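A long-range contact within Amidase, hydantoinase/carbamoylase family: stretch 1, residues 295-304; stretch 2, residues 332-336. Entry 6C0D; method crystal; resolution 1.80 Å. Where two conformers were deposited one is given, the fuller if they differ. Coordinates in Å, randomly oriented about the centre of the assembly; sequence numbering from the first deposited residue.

Stretch 1, residues 295-304: RDANPNRLHA
Stretch 2, residues 332-336: AEEPV

One proline dominates stretch 2's side of this contact: Pro335 has 88 Å² covered by stretch 1, the largest share of any residue, out of 249 Å² buried in all, and its ring packs largely against backbone. Its CG lies 3.6 Å from Asp296 O and 3.8 Å from Pro299 N, while its CB comes within 3.2 Å of Ala297 O. The ring thus sits at the turn where a strand ends and a helix begins, with Ala297 CA and Pro335 CA 5.3 Å apart. A proline suits this place because its compact ring offers carbon to the turn and its nitrogen has no hydrogen to satisfy.

Stretch 1 runs as strand through Asp296 (phi/psi -162/152), turns at Ala297 (-82/-15) and Asn298 (-101/113), and is helical from Pro299. Asn298, chi1 t, caps the helix: its OD1 accepts from Arg301 N at 3.1 Å. Asp296, also chi1 t, braces the turn through OD2, which accepts from Asn298 N at 2.9 Å and forms a salt bridge with Arg301 NH1, also at 2.9 Å. Ala297 directs its CB away from stretch 2, leaving its carbonyl to meet the proline.

Stretch 2 is extended, Glu334 at -90/156 and Pro335 at -58/149, with the Pro335 ring C-gamma exo and its CA-to-CB bond toward the turn. Apolar packing comes from the first helical turn. Pro299 CD, in a C-gamma endo ring, lies 4.0 Å from Pro335 CG; Leu302 (t, p), a branched apolar end suited to its buried place, points toward stretch 2 and sets CD2 3.9 Å from Pro335 CD and 3.9 Å from Glu333 O.

A single hydrogen bond crosses the contact. His303 (chi1 m, chi2 166°) starts sideways, but its ring reaches over so that NE2 donates to Glu334 OE1 at 2.8 Å and 159°, the acceptor near the ring plane. Glu334, also sideways at CB, folds m, m with chi3 -71° to bring its carboxylate to the imidazole N-H.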

ATOM      1  N   ARG A 295      -7.766  -4.179  20.268  1.00 17.23           N
ATOM      2  CA  ARG A 295      -7.652  -3.817  21.680  1.00 18.27           C
ATOM      3  C   ARG A 295      -8.962  -4.104  22.384  1.00 19.52           C
ATOM      4  O   ARG A 295     -10.036  -3.955  21.800  1.00 17.74           O
ATOM      5  CB  ARG A 295      -7.320  -2.326  21.884  1.00 17.00           C
ATOM      6  CG  ARG A 295      -6.156  -1.819  21.031  1.00 18.42           C
ATOM      7  CD  ARG A 295      -5.738  -0.404  21.449  1.00 18.12           C
ATOM      8  NE  ARG A 295      -4.874   0.210  20.436  1.00 21.66           N
ATOM      9  CZ  ARG A 295      -3.981   1.162  20.684  1.00 24.59           C
ATOM     10  NH1 ARG A 295      -3.820   1.615  21.923  1.00 23.95           N
ATOM     11  NH2 ARG A 295      -3.229   1.647  19.700  1.00 21.90           N
ATOM     12  N   ASP A 296      -8.863  -4.483  23.661  1.00 17.44           N
ATOM     13  CA  ASP A 296     -10.057  -4.685  24.458  1.00 16.28           C
ATOM     14  C   ASP A 296      -9.666  -4.657  25.935  1.00 19.70           C
ATOM     15  O   ASP A 296      -8.541  -4.997  26.298  1.00 18.47           O
ATOM     16  CB  ASP A 296     -10.744  -6.008  24.113  1.00 19.77           C
ATOM     17  CG  ASP A 296     -12.189  -6.037  24.567  1.00 22.59           C
ATOM     18  OD1 ASP A 296     -13.018  -5.349  23.923  1.00 21.56           O
ATOM     19  OD2 ASP A 296     -12.496  -6.706  25.587  1.00 21.05           O
ATOM     20  N   ALA A 297     -10.616  -4.256  26.774  1.00 18.42           N
ATOM     21  CA  ALA A 297     -10.372  -4.237  28.218  1.00 17.85           C
ATOM     22  C   ALA A 297     -10.557  -5.596  28.876  1.00 22.64           C
ATOM     23  O   ALA A 297     -10.140  -5.774  30.033  1.00 20.59           O
ATOM     24  CB  ALA A 297     -11.322  -3.240  28.888  1.00 21.27           C
ATOM     25  N   ASN A 298     -11.192  -6.549  28.187  1.00 19.47           N
ATOM     26  CA  ASN A 298     -11.556  -7.825  28.786  1.00 22.12           C
ATOM     27  C   ASN A 298     -10.561  -8.897  28.352  1.00 23.28           C
ATOM     28  O   ASN A 298     -10.510  -9.236  27.153  1.00 21.91           O
ATOM     29  CB  ASN A 298     -12.980  -8.208  28.376  1.00 22.33           C
ATOM     30  CG  ASN A 298     -13.495  -9.446  29.108  1.00 34.93           C
ATOM     31  OD1 ASN A 298     -12.977 -10.537  28.935  1.00 32.70           O
ATOM     32  ND2 ASN A 298     -14.529  -9.272  29.918  1.00 45.36           N
ATOM     33  N   PRO A 299      -9.746  -9.448  29.255  1.00 20.40           N
ATOM     34  CA  PRO A 299      -8.724 -10.402  28.800  1.00 23.27           C
ATOM     35  C   PRO A 299      -9.307 -11.631  28.124  1.00 27.58           C
ATOM     36  O   PRO A 299      -8.705 -12.141  27.170  1.00 24.87           O
ATOM     37  CB  PRO A 299      -7.966 -10.757  30.097  1.00 27.51           C
ATOM     38  CG  PRO A 299      -8.861 -10.344  31.203  1.00 26.96           C
ATOM     39  CD  PRO A 299      -9.667  -9.191  30.714  1.00 22.05           C
ATOM     40  N   ASN A 300     -10.453 -12.137  28.597  1.00 23.08           N
ATOM     41  CA  ASN A 300     -11.064 -13.291  27.940  1.00 22.27           C
ATOM     42  C   ASN A 300     -11.421 -12.967  26.495  1.00 23.80           C
ATOM     43  O   ASN A 300     -11.202 -13.786  25.591  1.00 23.95           O
ATOM     44  CB  ASN A 300     -12.320 -13.738  28.688  1.00 24.65           C
ATOM     45  CG  ASN A 300     -12.009 -14.610  29.894  1.00 35.14           C
ATOM     46  OD1 ASN A 300     -10.886 -15.083  30.057  1.00 34.31           O
ATOM     47  ND2 ASN A 300     -13.017 -14.853  30.725  1.00 37.22           N
ATOM     48  N   ARG A 301     -11.990 -11.786  26.266  1.00 21.74           N
ATOM     49  CA  ARG A 301     -12.364 -11.410  24.901  1.00 21.15           C
ATOM     50  C   ARG A 301     -11.133 -11.211  24.036  1.00 21.66           C
ATOM     51  O   ARG A 301     -11.100 -11.642  22.874  1.00 21.40           O
ATOM     52  CB  ARG A 301     -13.202 -10.135  24.902  1.00 21.13           C
ATOM     53  CG  ARG A 301     -13.654  -9.753  23.471  1.00 19.41           C
ATOM     54  CD  ARG A 301     -14.413  -8.425  23.422  1.00 20.36           C
ATOM     55  NE  ARG A 301     -15.747  -8.574  23.999  1.00 25.06           N
ATOM     56  CZ  ARG A 301     -16.106  -8.125  25.197  1.00 28.76           C
ATOM     57  NH1 ARG A 301     -15.237  -7.473  25.964  1.00 21.08           N
ATOM     58  NH2 ARG A 301     -17.348  -8.322  25.623  1.00 28.70           N
ATOM     59  N   LEU A 302     -10.115 -10.549  24.586  1.00 21.30           N
ATOM     60  CA  LEU A 302      -8.898 -10.303  23.822  1.00 27.04           C
ATOM     61  C   LEU A 302      -8.269 -11.614  23.378  1.00 23.85           C
ATOM     62  O   LEU A 302      -7.835 -11.743  22.227  1.00 23.64           O
ATOM     63  CB  LEU A 302      -7.924  -9.482  24.667  1.00 22.21           C
ATOM     64  CG  LEU A 302      -6.688  -8.860  24.025  1.00 24.69           C
ATOM     65  CD1 LEU A 302      -7.061  -7.849  22.910  1.00 19.94           C
ATOM     66  CD2 LEU A 302      -5.870  -8.181  25.143  1.00 25.36           C
ATOM     67  N   HIS A 303      -8.241 -12.613  24.271  1.00 20.08           N
ATOM     68  CA  HIS A 303      -7.682 -13.919  23.937  0.60 24.04           C
ATOM     69  C   HIS A 303      -8.581 -14.674  22.966  1.00 24.65           C
ATOM     70  O   HIS A 303      -8.089 -15.400  22.095  1.00 25.23           O
ATOM     71  CB  HIS A 303      -7.466 -14.750  25.215  0.60 23.44           C
ATOM     72  CG  HIS A 303      -6.592 -14.084  26.233  0.60 30.54           C
ATOM     73  ND1 HIS A 303      -6.505 -14.519  27.541  0.60 32.43           N
ATOM     74  CD2 HIS A 303      -5.768 -13.012  26.138  0.60 32.37           C
ATOM     75  CE1 HIS A 303      -5.667 -13.742  28.205  0.60 36.68           C
ATOM     76  NE2 HIS A 303      -5.209 -12.818  27.378  0.60 28.71           N
ATOM     77  N   ALA A 304      -9.902 -14.534  23.115  1.00 24.99           N
ATOM     78  CA  ALA A 304     -10.814 -15.194  22.181  1.00 23.75           C
ATOM     79  C   ALA A 304     -10.688 -14.599  20.786  1.00 23.91           C
ATOM     80  O   ALA A 304     -10.837 -15.321  19.789  1.00 23.16           O
ATOM     81  CB  ALA A 304     -12.264 -15.078  22.659  1.00 22.19           C
ATOM     82  N   ALA A 332       2.844  -7.300  22.569  1.00 31.80           N
ATOM     83  CA  ALA A 332       1.483  -7.512  23.050  1.00 27.89           C
ATOM     84  C   ALA A 332       1.354  -7.040  24.500  1.00 25.65           C
ATOM     85  O   ALA A 332       2.290  -7.149  25.293  1.00 27.26           O
ATOM     86  CB  ALA A 332       1.113  -8.996  22.951  1.00 27.17           C
ATOM     87  N   GLU A 333       0.182  -6.533  24.852  1.00 20.99           N
ATOM     88  CA  GLU A 333      -0.065  -6.043  26.202  1.00 26.18           C
ATOM     89  C   GLU A 333      -1.370  -6.628  26.719  1.00 24.82           C
ATOM     90  O   GLU A 333      -2.313  -6.828  25.947  1.00 24.26           O
ATOM     91  CB  GLU A 333      -0.106  -4.505  26.230  1.00 25.22           C
ATOM     92  CG  GLU A 333       1.205  -3.844  25.828  1.00 31.40           C
ATOM     93  CD  GLU A 333       1.101  -2.321  25.693  1.00 49.90           C
ATOM     94  OE1 GLU A 333       0.016  -1.758  25.956  1.00 53.42           O
ATOM     95  OE2 GLU A 333       2.112  -1.684  25.322  1.00 54.78           O
ATOM     96  N   GLU A 334      -1.415  -6.937  28.042  1.00 20.69           N
ATOM     97  CA  GLU A 334      -2.653  -7.382  28.656  1.00 20.56           C
ATOM     98  C   GLU A 334      -3.426  -6.181  29.185  1.00 22.13           C
ATOM     99  O   GLU A 334      -2.832  -5.134  29.466  1.00 23.21           O
ATOM    100  CB  GLU A 334      -2.351  -8.349  29.809  1.00 24.57           C
ATOM    101  CG  GLU A 334      -1.722  -9.679  29.341  1.00 25.30           C
ATOM    102  CD  GLU A 334      -2.590 -10.348  28.286  1.00 36.14           C
ATOM    103  OE1 GLU A 334      -3.673 -10.846  28.649  1.00 31.06           O
ATOM    104  OE2 GLU A 334      -2.214 -10.343  27.095  1.00 31.76           O
ATOM    105  N   PRO A 335      -4.747  -6.295  29.337  1.00 18.77           N
ATOM    106  CA  PRO A 335      -5.496  -5.240  30.040  1.00 20.06           C
ATOM    107  C   PRO A 335      -4.959  -5.057  31.454  1.00 22.53           C
ATOM    108  O   PRO A 335      -4.477  -6.000  32.091  1.00 21.17           O
ATOM    109  CB  PRO A 335      -6.935  -5.769  30.065  1.00 22.35           C
ATOM    110  CG  PRO A 335      -6.988  -6.841  28.922  1.00 19.19           C
ATOM    111  CD  PRO A 335      -5.603  -7.433  28.947  1.00 19.63           C
ATOM    112  N   VAL A 336      -5.048  -3.824  31.944  1.00 20.43           N
ATOM    113  CA  VAL A 336      -4.564  -3.476  33.282  1.00 21.95           C
ATOM    114  C   VAL A 336      -5.684  -2.705  33.966  1.00 21.30           C
ATOM    115  O   VAL A 336      -6.035  -1.602  33.532  1.00 18.70           O
ATOM    116  CB  VAL A 336      -3.262  -2.659  33.248  1.00 20.75           C
ATOM    117  CG1 VAL A 336      -2.899  -2.187  34.670  1.00 24.07           C
ATOM    118  CG2 VAL A 336      -2.102  -3.503  32.682  1.00 27.23           C
TER